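Local coordinates for beta-glucoside kinase (PDB 4HTL), which phosphorylates cellobiose with ATP to give cellobiose-6'-phosphate, and may also act as a transcriptional regulator of the cellobiose-PTS operon, at residues 110-115 with 143-148; 160-165 with 175-180; 185-190 with 211-216; 220-225 with 248-253; 227-232 with 241-246. One frame throughout, in Å; residues are numbered along the deposited sequence. Where two conformers were deposited one is given.

Contact 1 (110-115 with 143-148); sequences ALLAEK and GELVRG
L145 lays its two methyls against a pair of leucines on the neighbouring helix: CD1 meets CD2 of L111 at 4.2 Å, while CD2 faces CD1 of L112 at 4.4 Å. L145 was modelled in two conformers, and these distances belong to one of them. With CG anti to the backbone N (chi1 -175°), its branch extends off the strand toward the helix. L111 has the same first torsion (chi1 -177°) and also points toward the strand; L112 starts off to the side and reaches over with CD1. The contact is purely apolar, and the backbones stay well separated, with the CA atoms of L112 and L145 8.1 Å apart. In this actin-like ATPase fold, helix 106-117 covers one side of a mixed sheet, and strand 144-145 is an edge strand of that sheet within the chain. L111 also packs on F140 of strand 135-141, and L112 on Y287 and H288 of helix 280-293, which leaves both leucines buried. On the backbone of the edge strand, L145 O accepts a hydrogen bond from ND2 of N142 in the second subunit.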
# COMPACT_ATOMS: atom_id res chain seq x y z
N ALA A 110 8.03 11.90 -10.92
CA ALA A 110 9.35 11.72 -10.35
C ALA A 110 9.67 10.24 -10.27
O ALA A 110 10.83 9.85 -10.48
CB ALA A 110 9.50 12.37 -8.97
N LEU A 111 8.67 9.40 -10.00
CA LEU A 111 8.92 7.97 -10.00
C LEU A 111 9.27 7.50 -11.43
O LEU A 111 10.16 6.70 -11.62
CB LEU A 111 7.73 7.21 -9.48
CG LEU A 111 7.91 5.68 -9.38
CD1 LEU A 111 7.11 5.10 -8.22
CD2 LEU A 111 7.51 5.00 -10.71
N LEU A 112 8.53 7.99 -12.41
CA LEU A 112 8.78 7.63 -13.80
C LEU A 112 10.18 8.01 -14.25
O LEU A 112 10.79 7.27 -15.02
CB LEU A 112 7.70 8.20 -14.71
CG LEU A 112 6.28 7.60 -14.59
CD1 LEU A 112 5.29 8.41 -15.44
CD2 LEU A 112 6.18 6.10 -14.83
N ALA A 113 10.71 9.13 -13.75
CA ALA A 113 12.09 9.51 -14.03
C ALA A 113 13.05 8.43 -13.47
O ALA A 113 14.04 8.03 -14.15
CB ALA A 113 12.43 10.90 -13.51
N GLU A 114 12.76 7.98 -12.26
CA GLU A 114 13.55 6.91 -11.65
C GLU A 114 13.53 5.60 -12.48
O GLU A 114 14.58 4.94 -12.65
CB GLU A 114 13.08 6.66 -10.19
CG GLU A 114 14.20 6.13 -9.28
CD GLU A 114 15.31 7.12 -9.08
OE1 GLU A 114 16.45 6.85 -9.50
OE2 GLU A 114 15.00 8.16 -8.51
N LYS A 115 12.35 5.25 -12.98
CA LYS A 115 12.13 4.07 -13.84
C LYS A 115 12.88 4.23 -15.19
O LYS A 115 13.49 3.29 -15.71
CB LYS A 115 10.64 3.82 -14.09
CG LYS A 115 10.35 2.73 -15.10
CD LYS A 115 10.88 1.38 -14.59
CE LYS A 115 10.53 0.13 -15.41
NZ LYS A 115 11.19 -1.09 -14.81
N GLY A 143 5.41 -3.90 -12.41
CA GLY A 143 5.99 -3.26 -13.60
C GLY A 143 5.18 -2.10 -14.13
O GLY A 143 5.42 -1.68 -15.25
N GLU A 144 4.27 -1.55 -13.31
CA GLU A 144 3.34 -0.47 -13.70
C GLU A 144 3.16 0.53 -12.56
O GLU A 144 3.13 0.13 -11.42
CB GLU A 144 1.95 -1.06 -13.91
CG GLU A 144 1.64 -1.60 -15.27
CD GLU A 144 0.17 -1.91 -15.34
OE1 GLU A 144 -0.63 -0.96 -15.53
OE2 GLU A 144 -0.17 -3.09 -15.13
N LEU A 145 2.96 1.82 -12.89
CA LEU A 145 2.56 2.78 -11.92
C LEU A 145 1.16 2.41 -11.36
O LEU A 145 0.25 2.03 -12.11
CB LEU A 145 2.55 4.15 -12.61
CG LEU A 145 2.29 5.44 -11.90
CD1 LEU A 145 3.35 5.75 -10.84
CD2 LEU A 145 2.19 6.54 -12.96
N VAL A 146 1.02 2.55 -10.04
CA VAL A 146 -0.27 2.36 -9.42
C VAL A 146 -0.83 3.75 -9.14
O VAL A 146 -0.38 4.46 -8.27
CB VAL A 146 -0.18 1.54 -8.12
CG1 VAL A 146 -1.55 1.53 -7.41
CG2 VAL A 146 0.37 0.13 -8.38
N ARG A 147 -1.84 4.13 -9.90
CA ARG A 147 -2.45 5.48 -9.77
C ARG A 147 -3.67 5.48 -8.87
O ARG A 147 -4.05 6.52 -8.38
CB ARG A 147 -2.82 6.03 -11.12
CG ARG A 147 -1.65 6.18 -12.07
CD ARG A 147 -2.09 6.80 -13.37
NE ARG A 147 -1.06 6.78 -14.39
CZ ARG A 147 -0.75 5.71 -15.10
NH1 ARG A 147 -1.38 4.55 -14.90
NH2 ARG A 147 0.17 5.78 -16.02
N GLY A 148 -4.31 4.31 -8.74
CA GLY A 148 -5.52 4.10 -7.99
C GLY A 148 -6.81 4.28 -8.80
O GLY A 148 -6.80 4.73 -9.95

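Contact 2 (160-165 with 175-180); sequences FSERPG and NETTTM
The irregular loop 160-165 runs past the end of helix 174-177 with the CA atoms of S161 and T177 7.3 Å apart, and the backbone drops out of helical geometry at T178. Two hydroxyls span the gap: S161 OG and T177 OG1 are hydrogen-bonded at 2.7 Å. In S161 the OG sits between the backbone N and the carbonyl carbon (chi1 60°), and T177 holds OG1 in the same way (chi1 65°), which turns the two oxygens to face each other. T177 CG2 approaches the same serine from its other branch, 3.4 Å from S161 OG, and has the carboxylate oxygen OE2 of E162 near it at 4.1 Å. T178 adds a third hydroxyl: its OG1 is hydrogen-bonded to T177 OG1 at 2.7 Å, while the side chain packs on F221 and I225 of helix 212-236. This cluster ties the loop to the C-terminal end of helix 174-177 in the ROK-family kinase. The ring of F160 stacks on Y230 of the second subunit. T177 OG1 is also hydrogen-bonded to the carbonyl of T173. With three bonds on one hydroxyl that has a single proton, the proton directions along S161, T177 and T178 are probably coupled.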
# COMPACT_ATOMS: atom_id res chain seq x y z
N PHE A 160 -0.84 7.09 9.32
CA PHE A 160 -0.75 7.43 10.75
C PHE A 160 0.62 7.07 11.29
O PHE A 160 1.10 5.94 11.20
CB PHE A 160 -1.89 6.72 11.52
CG PHE A 160 -3.26 7.34 11.32
CD1 PHE A 160 -3.50 8.62 11.68
CD2 PHE A 160 -4.29 6.62 10.78
CE1 PHE A 160 -4.74 9.22 11.48
CE2 PHE A 160 -5.52 7.16 10.63
CZ PHE A 160 -5.75 8.47 10.95
N SER A 161 1.25 8.03 11.97
CA SER A 161 2.48 7.76 12.71
C SER A 161 2.25 7.51 14.20
O SER A 161 3.15 7.13 14.90
CB SER A 161 3.43 8.93 12.51
OG SER A 161 2.87 10.17 12.97
N GLU A 162 1.01 7.66 14.65
CA GLU A 162 0.63 7.38 16.00
C GLU A 162 -0.85 7.05 16.04
O GLU A 162 -1.56 7.24 15.04
CB GLU A 162 0.92 8.51 16.92
CG GLU A 162 0.19 9.79 16.57
CD GLU A 162 0.64 10.96 17.43
OE1 GLU A 162 0.13 11.13 18.56
OE2 GLU A 162 1.55 11.68 16.99
N ARG A 163 -1.31 6.51 17.16
CA ARG A 163 -2.74 6.25 17.32
C ARG A 163 -3.50 7.57 17.17
O ARG A 163 -3.19 8.56 17.84
CB ARG A 163 -3.07 5.65 18.66
CG ARG A 163 -4.55 5.37 18.83
CD ARG A 163 -5.02 5.57 20.26
NE ARG A 163 -6.48 5.50 20.29
CZ ARG A 163 -7.33 6.48 20.59
NH1 ARG A 163 -6.91 7.69 20.97
NH2 ARG A 163 -8.62 6.23 20.55
N PRO A 164 -4.53 7.60 16.32
CA PRO A 164 -5.16 8.91 16.11
C PRO A 164 -5.91 9.32 17.37
O PRO A 164 -6.53 8.48 18.01
CB PRO A 164 -6.16 8.67 14.97
CG PRO A 164 -6.08 7.26 14.66
CD PRO A 164 -4.93 6.62 15.30
N GLY A 165 -5.82 10.59 17.71
CA GLY A 165 -6.55 11.17 18.82
C GLY A 165 -7.84 11.77 18.32
O GLY A 165 -8.38 11.29 17.31
N ASN A 175 2.45 13.59 7.31
CA ASN A 175 2.42 14.97 6.77
C ASN A 175 2.55 16.03 7.84
O ASN A 175 3.05 17.13 7.55
CB ASN A 175 1.13 15.22 6.01
CG ASN A 175 1.18 14.73 4.56
OD1 ASN A 175 2.23 14.80 3.93
ND2 ASN A 175 0.03 14.31 4.00
N GLU A 176 1.94 15.77 8.99
CA GLU A 176 1.94 16.70 10.09
C GLU A 176 2.81 16.36 11.29
O GLU A 176 2.86 17.15 12.25
CB GLU A 176 0.49 17.01 10.51
CG GLU A 176 -0.34 17.46 9.32
CD GLU A 176 -1.73 18.01 9.65
OE1 GLU A 176 -1.86 18.70 10.68
OE2 GLU A 176 -2.67 17.77 8.83
N THR A 177 3.48 15.21 11.28
CA THR A 177 4.37 14.81 12.40
C THR A 177 5.82 14.61 12.01
O THR A 177 6.68 14.61 12.89
CB THR A 177 3.91 13.45 13.00
OG1 THR A 177 4.04 12.39 12.05
CG2 THR A 177 2.43 13.55 13.45
N THR A 178 6.07 14.34 10.73
CA THR A 178 7.34 13.80 10.29
C THR A 178 7.85 14.43 8.98
O THR A 178 7.85 13.79 7.92
CB THR A 178 7.26 12.27 10.21
OG1 THR A 178 6.63 11.76 11.40
CG2 THR A 178 8.60 11.61 9.97
N THR A 179 8.23 15.71 9.05
CA THR A 179 8.70 16.46 7.87
C THR A 179 9.76 17.42 8.32
O THR A 179 9.90 17.73 9.53
CB THR A 179 7.57 17.26 7.16
OG1 THR A 179 7.18 18.37 7.96
CG2 THR A 179 6.31 16.37 6.87
N MSE A 180 10.51 17.94 7.34
CA MSE A 180 11.51 18.98 7.64
C MSE A 180 10.86 20.26 8.23
O MSE A 180 11.44 20.91 9.11
CB MSE A 180 12.29 19.30 6.39
CG MSE A 180 13.07 18.06 5.82
SE MSE A 180 14.53 17.35 6.92
CE MSE A 180 15.80 18.72 6.45

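Contact 3 (185-190 with 211-216); sequences RQYAEL and DAVSER
Helix 212-236 begins here with an N-cap at D211, and its first turn lies against helix 180-191 as a near-antiparallel helix pair of the actin-like ROK kinase fold, about 26 Å from the centre of the chain, measured between centres. The short axis segments approach to 10.7 Å with 149° between their directions, wide enough for side chains to do all the touching. V213 bridges the two helices with one methyl: CG1 packs on CB of L190 at 3.9 Å and on CE1 of Y187 at 4.1 Å. The V213 and Y187 side chains cross at about a right angle, the methyl coming obliquely to the ring. Y187 gets there because its CG stands anti to the backbone N (chi1 -161°), swinging the ring across to helix 212-236. The same CE1 also lies near S214 OG, at 3.6 Å. The buried ring also packs on I203 of helix 200-208 and on L217, whereas L190 is exposed. The cap is a tight cluster round a single oxygen. S214 OG donates to D211 OD2 at 2.8 Å, using the anti lone pair of the carboxylate, and S214 N donates to the same atom at 3.0 Å from 42° out of the carboxylate plane. The nearby helix start would probably favour a charged aspartate. A water supplies a third proton to D211 OD2 at 2.7 Å and is itself hydrogen-bonded to Y187 OH at 3.0 Å, tying the ring's polar end to the cap.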
# COMPACT_ATOMS: atom_id res chain seq x y z
N ARG A 185 9.37 23.72 13.04
CA ARG A 185 8.29 24.14 13.95
C ARG A 185 8.54 23.69 15.37
O ARG A 185 8.38 24.47 16.31
CB ARG A 185 6.96 23.61 13.47
CG ARG A 185 6.48 24.37 12.25
CD ARG A 185 5.07 23.98 11.81
NE ARG A 185 4.12 23.91 12.93
CZ ARG A 185 3.36 22.86 13.23
NH1 ARG A 185 3.39 21.76 12.47
NH2 ARG A 185 2.55 22.89 14.29
N GLN A 186 8.93 22.43 15.55
CA GLN A 186 9.21 21.93 16.87
C GLN A 186 10.39 22.66 17.51
O GLN A 186 10.35 23.00 18.69
CB GLN A 186 9.51 20.44 16.83
CG GLN A 186 8.32 19.58 16.46
CD GLN A 186 8.66 18.13 16.10
OE1 GLN A 186 9.81 17.81 15.80
NE2 GLN A 186 7.63 17.24 16.14
N TYR A 187 11.46 22.85 16.74
CA TYR A 187 12.61 23.58 17.25
C TYR A 187 12.27 25.00 17.67
O TYR A 187 12.72 25.46 18.74
CB TYR A 187 13.74 23.58 16.22
CG TYR A 187 15.09 23.91 16.85
CD1 TYR A 187 15.71 23.02 17.72
CD2 TYR A 187 15.75 25.10 16.54
CE1 TYR A 187 16.92 23.31 18.30
CE2 TYR A 187 16.98 25.39 17.10
CZ TYR A 187 17.56 24.49 17.99
OH TYR A 187 18.77 24.76 18.54
N ALA A 188 11.44 25.68 16.88
CA ALA A 188 10.94 27.01 17.27
C ALA A 188 10.20 26.96 18.62
O ALA A 188 10.46 27.78 19.52
CB ALA A 188 10.04 27.56 16.19
N GLU A 189 9.31 25.99 18.79
CA GLU A 189 8.57 25.83 20.06
C GLU A 189 9.47 25.55 21.24
O GLU A 189 9.26 26.07 22.35
CB GLU A 189 7.57 24.66 19.97
CG GLU A 189 6.39 24.95 19.07
CD GLU A 189 5.30 23.91 19.15
OE1 GLU A 189 5.47 22.88 19.87
OE2 GLU A 189 4.27 24.10 18.47
N LEU A 190 10.46 24.69 21.03
CA LEU A 190 11.33 24.28 22.13
C LEU A 190 12.30 25.37 22.53
O LEU A 190 12.60 25.50 23.72
CB LEU A 190 12.06 22.96 21.85
CG LEU A 190 11.37 21.63 22.23
CD1 LEU A 190 11.33 21.44 23.74
CD2 LEU A 190 10.00 21.52 21.63
N ASP A 211 23.40 18.15 21.24
CA ASP A 211 22.38 18.96 21.91
C ASP A 211 21.15 18.09 22.20
O ASP A 211 20.57 17.51 21.29
CB ASP A 211 21.97 20.15 21.03
CG ASP A 211 20.87 20.98 21.66
OD1 ASP A 211 21.08 21.53 22.78
OD2 ASP A 211 19.78 21.05 21.07
N ALA A 212 20.73 18.03 23.47
CA ALA A 212 19.64 17.12 23.91
C ALA A 212 18.32 17.43 23.19
O ALA A 212 17.62 16.53 22.72
CB ALA A 212 19.42 17.22 25.42
N VAL A 213 17.99 18.69 23.06
CA VAL A 213 16.71 19.08 22.44
C VAL A 213 16.72 18.60 21.00
O VAL A 213 15.76 17.98 20.54
CB VAL A 213 16.43 20.59 22.55
CG1 VAL A 213 15.47 21.08 21.46
CG2 VAL A 213 15.91 20.99 23.97
N SER A 214 17.82 18.87 20.29
CA SER A 214 17.98 18.46 18.92
C SER A 214 17.98 16.95 18.75
O SER A 214 17.38 16.42 17.79
CB SER A 214 19.23 19.07 18.34
OG SER A 214 19.16 20.51 18.42
N GLU A 215 18.69 16.26 19.64
CA GLU A 215 18.68 14.82 19.67
C GLU A 215 17.27 14.27 19.69
O GLU A 215 16.94 13.34 18.93
CB GLU A 215 19.53 14.23 20.78
CG GLU A 215 21.00 14.38 20.51
CD GLU A 215 21.89 13.98 21.67
OE1 GLU A 215 21.41 13.91 22.83
OE2 GLU A 215 23.09 13.72 21.42
N ARG A 216 16.42 14.80 20.56
CA ARG A 216 15.08 14.28 20.64
C ARG A 216 14.33 14.53 19.34
O ARG A 216 13.63 13.65 18.84
CB ARG A 216 14.32 14.85 21.86
CG ARG A 216 12.91 14.28 22.01
CD ARG A 216 12.22 14.74 23.30
NE ARG A 216 10.89 14.20 23.33
CZ ARG A 216 10.58 12.93 23.61
NH1 ARG A 216 11.49 12.06 24.01
NH2 ARG A 216 9.32 12.53 23.53
O HOH W 1 18.82 23.60 21.36

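Contact 4 (220-225 with 248-253); sequences EFYTGI and TSRPTF
Y222 and R250 both reach OE1 of E256, the oxygen on which this contact's polar groups converge: R250 NE makes a salt bridge to it, T252 OG1 a hydrogen bond, and Y222 OH a weak hydrogen bond. Y222 OH comes up to both R250 CG and F253 CB, each 4.1 Å away, and the tyrosine crosses each side chain at about a right angle. F253 has two conformers, and its contacts here belong to one of them. The CG of Y222 lies anti to the carbonyl carbon (chi1 -75°), which carries the ring off helix 212-236 toward the turn. The arginine leaves the backbone extended and then bends at chi2 (68°), bringing the guanidinium round beside the phenol with the two planes 41° apart. It is held by two acids, E256 at NE and D208, whose OD1 makes a salt bridge to NH2. A type I turn from R250 to F253 is closed by F253 N donating to R250 O at 3.1 Å; that oxygen lies in plane at the edge of the F253 ring. T252 stands at the N-cap position of helix 253-261, though its side chain makes no capping bond and goes to E256 instead. Y222, buried, packs on L257 and H260 of that helix and on F204 of helix 200-208, so in this actin-like fold the contact ties the turn leading into helix 253-261 to helix 212-236.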
# COMPACT_ATOMS: atom_id res chain seq x y z
N GLU A 220 12.94 11.42 17.06
CA GLU A 220 11.50 11.27 16.82
C GLU A 220 11.18 11.31 15.32
O GLU A 220 10.33 10.57 14.87
CB GLU A 220 10.69 12.31 17.58
CG GLU A 220 10.84 12.15 19.08
CD GLU A 220 10.08 10.97 19.64
OE1 GLU A 220 8.87 10.94 19.42
OE2 GLU A 220 10.66 10.10 20.31
N PHE A 221 11.84 12.21 14.58
CA PHE A 221 11.73 12.28 13.13
C PHE A 221 12.07 10.92 12.50
O PHE A 221 11.31 10.37 11.69
CB PHE A 221 12.63 13.42 12.64
CG PHE A 221 12.71 13.58 11.13
CD1 PHE A 221 11.62 14.04 10.38
CD2 PHE A 221 13.90 13.43 10.49
CE1 PHE A 221 11.72 14.24 9.03
CE2 PHE A 221 14.03 13.64 9.13
CZ PHE A 221 12.93 14.05 8.39
N TYR A 222 13.20 10.35 12.88
CA TYR A 222 13.61 9.09 12.29
C TYR A 222 12.66 7.96 12.67
O TYR A 222 12.34 7.09 11.85
CB TYR A 222 15.05 8.74 12.67
CG TYR A 222 16.09 9.56 11.92
CD1 TYR A 222 15.94 9.86 10.58
CD2 TYR A 222 17.30 9.85 12.48
CE1 TYR A 222 16.89 10.57 9.87
CE2 TYR A 222 18.29 10.54 11.75
CZ TYR A 222 18.07 10.90 10.47
OH TYR A 222 19.07 11.57 9.80
N THR A 223 12.13 8.01 13.88
CA THR A 223 11.13 6.99 14.29
C THR A 223 9.87 7.08 13.42
O THR A 223 9.36 6.08 12.99
CB THR A 223 10.77 7.11 15.79
OG1 THR A 223 11.94 6.79 16.58
CG2 THR A 223 9.55 6.19 16.18
N GLY A 224 9.41 8.29 13.11
CA GLY A 224 8.30 8.45 12.26
C GLY A 224 8.57 7.93 10.87
O GLY A 224 7.74 7.26 10.27
N ILE A 225 9.76 8.23 10.33
CA ILE A 225 10.11 7.70 9.01
C ILE A 225 10.14 6.14 9.01
O ILE A 225 9.58 5.49 8.11
CB ILE A 225 11.44 8.22 8.48
CG1 ILE A 225 11.35 9.74 8.29
CG2 ILE A 225 11.81 7.56 7.13
CD1 ILE A 225 12.69 10.44 8.06
N THR A 248 17.35 14.98 1.81
CA THR A 248 18.69 14.78 1.20
C THR A 248 19.71 15.90 1.51
O THR A 248 20.91 15.74 1.23
CB THR A 248 18.64 14.60 -0.34
OG1 THR A 248 18.43 15.87 -1.01
CG2 THR A 248 17.60 13.61 -0.71
N SER A 249 19.24 17.02 2.05
CA SER A 249 20.12 18.09 2.59
C SER A 249 20.95 17.54 3.78
O SER A 249 21.90 18.17 4.19
CB SER A 249 19.34 19.33 3.05
OG SER A 249 18.49 19.04 4.16
N ARG A 250 20.59 16.37 4.29
CA ARG A 250 21.39 15.65 5.31
C ARG A 250 22.22 14.56 4.56
O ARG A 250 21.70 13.53 4.16
CB ARG A 250 20.45 15.04 6.36
CG ARG A 250 21.12 14.16 7.41
CD ARG A 250 22.01 14.95 8.32
NE ARG A 250 22.51 14.15 9.42
CZ ARG A 250 23.34 14.61 10.35
NH1 ARG A 250 23.83 15.84 10.22
NH2 ARG A 250 23.75 13.84 11.35
N PRO A 251 23.52 14.78 4.42
CA PRO A 251 24.35 13.90 3.59
C PRO A 251 24.33 12.41 3.99
O PRO A 251 24.38 11.55 3.13
CB PRO A 251 25.75 14.47 3.77
CG PRO A 251 25.46 15.92 3.91
CD PRO A 251 24.29 15.97 4.84
N THR A 252 24.27 12.14 5.29
CA THR A 252 24.34 10.81 5.84
C THR A 252 22.97 10.23 6.20
O THR A 252 22.87 9.23 6.88
CB THR A 252 25.24 10.83 7.08
OG1 THR A 252 24.71 11.79 8.01
CG2 THR A 252 26.72 11.12 6.69
N PHE A 253 21.90 10.80 5.66
CA PHE A 253 20.57 10.36 6.13
C PHE A 253 20.26 8.91 5.84
O PHE A 253 19.64 8.27 6.67
CB PHE A 253 19.42 11.28 5.71
CG PHE A 253 18.76 10.91 4.41
CD1 PHE A 253 17.66 10.04 4.38
CD2 PHE A 253 19.21 11.45 3.22
CE1 PHE A 253 17.06 9.71 3.17
CE2 PHE A 253 18.61 11.13 2.01
CZ PHE A 253 17.54 10.25 1.98

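Contact 5 (227-232 with 241-246); sequences TGLYNL and IFIGGG
L229 and I241 cross obliquely, branch against branch, where helix 212-236 lies over strand 240-244 in the mixed sheet of this actin-like kinase fold. L229 meets the strand through one methyl: CD2 sits 3.8 Å from CD1 of I241 and 4.0 Å from CG2 of the same residue, so it rests in the fork of the isoleucine. With CG1 of I241 anti to the carbonyl carbon (chi1 -57°) and CG2 anti to the backbone N, both branches reach the leucine methyl. I243 points to the same side of the strand and brings CD1 to 4.3 Å from L229 CD2, while F242 between them turns to the other side of the sheet, toward K119, L123 and F126. The short helix and strand segments run nearly antiparallel, at 151° between their directions with axes 11.5 Å apart. All four touching residues are buried and apolar. The packing also joins L229 to L129 of strand 126-131, and I243 to L257 of helix 253-261. Elsewhere on this helix, N231 OD1 accepts a hydrogen bond from F160 N of the second subunit. At its end the strand runs into the glycines G244, G245 and G246, consistent with the glycine-rich adenosine-binding motif of actin-like ATPases. Back on the helix, L232 touches the strand through CB, which lies 4.3 Å from I241 CD1.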
# COMPACT_ATOMS: atom_id res chain seq x y z
N THR A 227 8.43 4.22 10.96
CA THR A 227 7.06 3.77 11.09
C THR A 227 6.45 3.66 9.68
O THR A 227 5.85 2.65 9.33
CB THR A 227 6.26 4.70 12.00
OG1 THR A 227 6.90 4.74 13.29
CG2 THR A 227 4.79 4.28 12.14
N GLY A 228 6.61 4.71 8.87
CA GLY A 228 6.12 4.69 7.53
C GLY A 228 6.81 3.67 6.66
O GLY A 228 6.14 2.98 5.88
N LEU A 229 8.12 3.54 6.76
CA LEU A 229 8.87 2.55 5.95
C LEU A 229 8.41 1.13 6.27
O LEU A 229 8.18 0.34 5.37
CB LEU A 229 10.36 2.65 6.16
CG LEU A 229 11.14 3.82 5.52
CD1 LEU A 229 12.61 3.72 6.02
CD2 LEU A 229 11.02 3.83 3.98
N TYR A 230 8.21 0.82 7.54
CA TYR A 230 7.77 -0.53 7.98
C TYR A 230 6.40 -0.82 7.39
O TYR A 230 6.19 -1.84 6.76
CB TYR A 230 7.73 -0.54 9.48
CG TYR A 230 7.46 -1.85 10.18
CD1 TYR A 230 8.51 -2.65 10.65
CD2 TYR A 230 6.18 -2.30 10.41
CE1 TYR A 230 8.27 -3.80 11.36
CE2 TYR A 230 5.95 -3.46 11.10
CZ TYR A 230 7.00 -4.20 11.59
OH TYR A 230 6.75 -5.35 12.28
N ASN A 231 5.49 0.16 7.48
CA ASN A 231 4.19 -0.04 6.88
C ASN A 231 4.31 -0.34 5.37
O ASN A 231 3.64 -1.24 4.83
CB ASN A 231 3.30 1.20 7.01
CG ASN A 231 2.73 1.42 8.42
OD1 ASN A 231 2.68 0.51 9.23
ND2 ASN A 231 2.18 2.64 8.64
N LEU A 232 5.07 0.50 4.67
CA LEU A 232 5.22 0.34 3.23
C LEU A 232 5.84 -1.00 2.82
O LEU A 232 5.44 -1.60 1.81
CB LEU A 232 6.06 1.49 2.64
CG LEU A 232 5.45 2.89 2.64
CD1 LEU A 232 6.48 3.94 2.27
CD2 LEU A 232 4.13 3.03 1.88
N ILE A 241 13.10 1.08 -1.94
CA ILE A 241 12.41 2.35 -1.68
C ILE A 241 13.43 3.45 -1.86
O ILE A 241 14.44 3.52 -1.15
CB ILE A 241 11.79 2.42 -0.27
CG1 ILE A 241 10.78 1.25 -0.07
CG2 ILE A 241 11.09 3.79 -0.02
CD1 ILE A 241 10.19 1.18 1.32
N PHE A 242 13.14 4.31 -2.81
CA PHE A 242 14.00 5.45 -3.12
C PHE A 242 13.51 6.68 -2.39
O PHE A 242 12.34 7.09 -2.55
CB PHE A 242 14.07 5.70 -4.62
CG PHE A 242 14.59 4.51 -5.41
CD1 PHE A 242 15.85 4.02 -5.18
CD2 PHE A 242 13.78 3.83 -6.32
CE1 PHE A 242 16.32 2.91 -5.84
CE2 PHE A 242 14.26 2.74 -7.00
CZ PHE A 242 15.50 2.27 -6.76
N ILE A 243 14.40 7.29 -1.61
CA ILE A 243 13.99 8.40 -0.76
C ILE A 243 14.64 9.68 -1.25
O ILE A 243 15.84 9.70 -1.52
CB ILE A 243 14.33 8.17 0.73
CG1 ILE A 243 13.83 6.78 1.23
CG2 ILE A 243 13.69 9.34 1.55
CD1 ILE A 243 14.20 6.40 2.69
N GLY A 244 13.80 10.71 -1.44
CA GLY A 244 14.23 11.98 -1.95
C GLY A 244 13.58 13.13 -1.20
O GLY A 244 12.95 12.95 -0.17
N GLY A 245 13.77 14.34 -1.73
CA GLY A 245 13.22 15.55 -1.16
C GLY A 245 14.24 16.31 -0.32
O GLY A 245 15.43 15.98 -0.29
N GLY A 246 13.74 17.29 0.43
CA GLY A 246 14.54 18.12 1.31
C GLY A 246 15.45 17.35 2.26
O GLY A 246 16.53 17.81 2.56

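How the contacts relate
Contacts 3, 4 and 5 follow one another along helix 212-236, from its capped start to the stretch lying over the sheet. Contacts 4 and 5 have centres about 10 Å apart and meet where F253 packs on I243. Contact 2 reaches the same helix: T178 CG2 lies 3.4 Å from F221 O of contact 4. Contact 1 belongs to the same sheet as contact 5, which it touches through E114 CG and F242 CD2 at 3.8 Å. Contacts 1 and 3 are farthest apart, with centres about 36 Å apart. Contact 1 lies near the probable ATP site, the side chain of L112 being about 11 Å from that of D10. All except contact 3 touch the second subunit.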